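Local coordinates for signal recognition particle receptor FtsY (Sulfolobus acidocaldarius, PDB 5L3S), which acts as the receptor (docking protein) for the signal recognition particle and belongs to the SRP54-type family of P-loop nucleotide-binding proteins, at residues D228-A233 and G256-S261. Residues are numbered along the deposited sequence; the frame is centred on the assembly and turned at random.
Sequences DALEQA and GGIALS
The flat peptide group joining Ala229 to Leu230 has the CD1 methyl of Ile258 over its outer face, 3.4 Å from Leu230 N; the other face is turned into helix 228-239. At its edge, Ala229 O accepts the backbone N-H of Ala233 (3.0 Å, N to O), a bond that runs along the helix while the methyl sits on the outward face. In the P-loop GTPase fold this joins two successive beta-alpha-beta crossovers: helix 228-239 follows strand 216-222, and helix 258-266 links strands 244-248 and 270-274. With CG1 anti to its backbone N (chi1 -176°), Ile258 directs that branch toward helix 228-239 and close to Ala229 CB; the bend at chi2 then sets CD1 over the peptide. Ala229 is small enough to let it in, its CB touching Ile258 CD1 at 3.8 Å, while Leu230 CB meets the same methyl at 3.9 Å. Branched apolar side chains suit this buried helix-helix seam. One turn beyond Ile258 on helix 258-266, Ser261 CB meets Leu230 CD1 (4.1 Å), the short serine letting the leucine branch lie against it. Leu221 of strand 216-222 also touches Ile258, and Val43 of helix 41-55 touches both Leu230 and Ser261, tying the seam to the helical bundle. Glycine suits position 256, where phi is positive, and Gly256 O takes the N-H of Ala259. Away from the seam, Asp228 OD1 is hydrogen-bonded to a polar side chain of another protein chain, while Gln232 NE2 approaches OD2 at 3.1 Å, nearly straight (174°); OD2 lies in the glutamine's amide plane, but NE2 meets it on the anti side, 30° out of the carboxylate plane.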
ATOM      1  N   ASP B 228      -1.450   3.895  -8.083  1.00 24.13           N
ATOM      2  CA  ASP B 228      -0.814   5.027  -7.403  1.00 25.14           C
ATOM      3  C   ASP B 228       0.676   4.826  -7.173  1.00 25.60           C
ATOM      4  O   ASP B 228       1.413   5.796  -6.995  1.00 27.04           O
ATOM      5  CB  ASP B 228      -1.483   5.378  -6.071  1.00 22.06           C
ATOM      6  CG  ASP B 228      -1.170   6.802  -5.630  1.00 25.84           C
ATOM      7  OD1 ASP B 228      -1.528   7.737  -6.381  1.00 25.61           O
ATOM      8  OD2 ASP B 228      -0.573   6.994  -4.546  1.00 26.14           O
ATOM      9  N   ALA B 229       1.122   3.576  -7.148  1.00 26.49           N
ATOM     10  CA  ALA B 229       2.548   3.308  -6.953  1.00 27.30           C
ATOM     11  C   ALA B 229       3.398   3.911  -8.090  1.00 30.84           C
ATOM     12  O   ALA B 229       4.476   4.480  -7.857  1.00 25.29           O
ATOM     13  CB  ALA B 229       2.793   1.807  -6.806  1.00 27.43           C
ATOM     14  N   LEU B 230       2.903   3.793  -9.318  1.00 25.48           N
ATOM     15  CA  LEU B 230       3.571   4.406 -10.456  1.00 29.46           C
ATOM     16  C   LEU B 230       3.530   5.928 -10.338  1.00 29.58           C
ATOM     17  O   LEU B 230       4.498   6.613 -10.666  1.00 29.02           O
ATOM     18  CB  LEU B 230       2.965   3.939 -11.789  1.00 25.93           C
ATOM     19  CG  LEU B 230       3.619   4.511 -13.055  1.00 27.94           C
ATOM     20  CD1 LEU B 230       5.116   4.150 -13.117  1.00 25.40           C
ATOM     21  CD2 LEU B 230       2.898   4.088 -14.355  1.00 31.00           C
ATOM     22  N   GLU B 231       2.407   6.458  -9.872  1.00 24.42           N
ATOM     23  CA  GLU B 231       2.299   7.900  -9.663  1.00 29.47           C
ATOM     24  C   GLU B 231       3.281   8.397  -8.594  1.00 24.49           C
ATOM     25  O   GLU B 231       3.915   9.435  -8.767  1.00 24.41           O
ATOM     26  CB  GLU B 231       0.864   8.304  -9.306  1.00 34.05           C
ATOM     27  CG  GLU B 231       0.661   9.808  -9.203  1.00 36.77           C
ATOM     28  CD  GLU B 231       0.552  10.476 -10.563  1.00 46.03           C
ATOM     29  OE1 GLU B 231       0.582   9.758 -11.596  1.00 44.93           O
ATOM     30  OE2 GLU B 231       0.425  11.722 -10.598  1.00 47.18           O
ATOM     31  N   GLN B 232       3.403   7.657  -7.497  1.00 20.47           N
ATOM     32  CA  GLN B 232       4.430   7.946  -6.482  1.00 21.49           C
ATOM     33  C   GLN B 232       5.840   7.953  -7.089  1.00 26.52           C
ATOM     34  O   GLN B 232       6.635   8.867  -6.867  1.00 29.75           O
ATOM     35  CB  GLN B 232       4.380   6.905  -5.348  1.00 23.48           C
ATOM     36  CG  GLN B 232       3.118   6.933  -4.491  1.00 23.34           C
ATOM     37  CD  GLN B 232       3.007   5.707  -3.607  1.00 22.33           C
ATOM     38  OE1 GLN B 232       4.017   5.115  -3.206  1.00 22.73           O
ATOM     39  NE2 GLN B 232       1.779   5.308  -3.308  1.00 20.73           N
ATOM     40  N   ALA B 233       6.147   6.918  -7.848  1.00 26.33           N
ATOM     41  CA  ALA B 233       7.451   6.809  -8.494  1.00 31.08           C
ATOM     42  C   ALA B 233       7.744   7.961  -9.456  1.00 32.64           C
ATOM     43  O   ALA B 233       8.871   8.456  -9.487  1.00 29.44           O
ATOM     44  CB  ALA B 233       7.567   5.479  -9.206  1.00 27.83           C
ATOM     45  N   GLY B 256       3.245  -7.667  -7.976  1.00 29.93           N
ATOM     46  CA  GLY B 256       4.279  -6.655  -8.107  1.00 34.94           C
ATOM     47  C   GLY B 256       4.467  -6.090  -9.510  1.00 31.75           C
ATOM     48  O   GLY B 256       5.592  -5.763  -9.896  1.00 30.69           O
ATOM     49  N   GLY B 257       3.371  -5.928 -10.249  1.00 27.99           N
ATOM     50  CA  GLY B 257       3.437  -5.472 -11.639  1.00 25.65           C
ATOM     51  C   GLY B 257       4.044  -4.083 -11.766  1.00 29.58           C
ATOM     52  O   GLY B 257       4.484  -3.702 -12.846  1.00 26.20           O
ATOM     53  N   ILE B 258       4.059  -3.326 -10.662  1.00 27.59           N
ATOM     54  CA  ILE B 258       4.783  -2.044 -10.592  1.00 30.25           C
ATOM     55  C   ILE B 258       6.228  -2.160 -11.101  1.00 25.12           C
ATOM     56  O   ILE B 258       6.750  -1.234 -11.711  1.00 24.06           O
ATOM     57  CB  ILE B 258       4.782  -1.418  -9.148  1.00 31.43           C
ATOM     58  CG1 ILE B 258       5.468  -0.048  -9.133  1.00 25.32           C
ATOM     59  CG2 ILE B 258       5.466  -2.318  -8.132  1.00 26.26           C
ATOM     60  CD1 ILE B 258       4.744   1.011  -9.960  1.00 29.05           C
ATOM     61  N   ALA B 259       6.865  -3.298 -10.852  1.00 23.80           N
ATOM     62  CA  ALA B 259       8.228  -3.553 -11.350  1.00 28.00           C
ATOM     63  C   ALA B 259       8.350  -3.340 -12.869  1.00 30.57           C
ATOM     64  O   ALA B 259       9.303  -2.724 -13.355  1.00 28.51           O
ATOM     65  CB  ALA B 259       8.672  -4.967 -10.981  1.00 27.24           C
ATOM     66  N   LEU B 260       7.374  -3.852 -13.613  1.00 28.59           N
ATOM     67  CA  LEU B 260       7.356  -3.697 -15.062  1.00 27.85           C
ATOM     68  C   LEU B 260       7.103  -2.244 -15.458  1.00 26.45           C
ATOM     69  O   LEU B 260       7.770  -1.711 -16.352  1.00 30.82           O
ATOM     70  CB  LEU B 260       6.283  -4.609 -15.677  1.00 31.85           C
ATOM     71  CG  LEU B 260       6.071  -4.565 -17.190  1.00 33.83           C
ATOM     72  CD1 LEU B 260       7.408  -4.668 -17.942  1.00 33.26           C
ATOM     73  CD2 LEU B 260       5.113  -5.683 -17.618  1.00 29.74           C
ATOM     74  N   SER B 261       6.138  -1.605 -14.795  1.00 29.46           N
ATOM     75  CA  SER B 261       5.807  -0.212 -15.082  1.00 31.44           C
ATOM     76  C   SER B 261       6.990   0.734 -14.845  1.00 32.87           C
ATOM     77  O   SER B 261       7.224   1.651 -15.628  1.00 33.42           O
ATOM     78  CB  SER B 261       4.588   0.234 -14.269  1.00 32.08           C
ATOM     79  OG  SER B 261       3.422  -0.413 -14.747  1.00 35.52           O
TER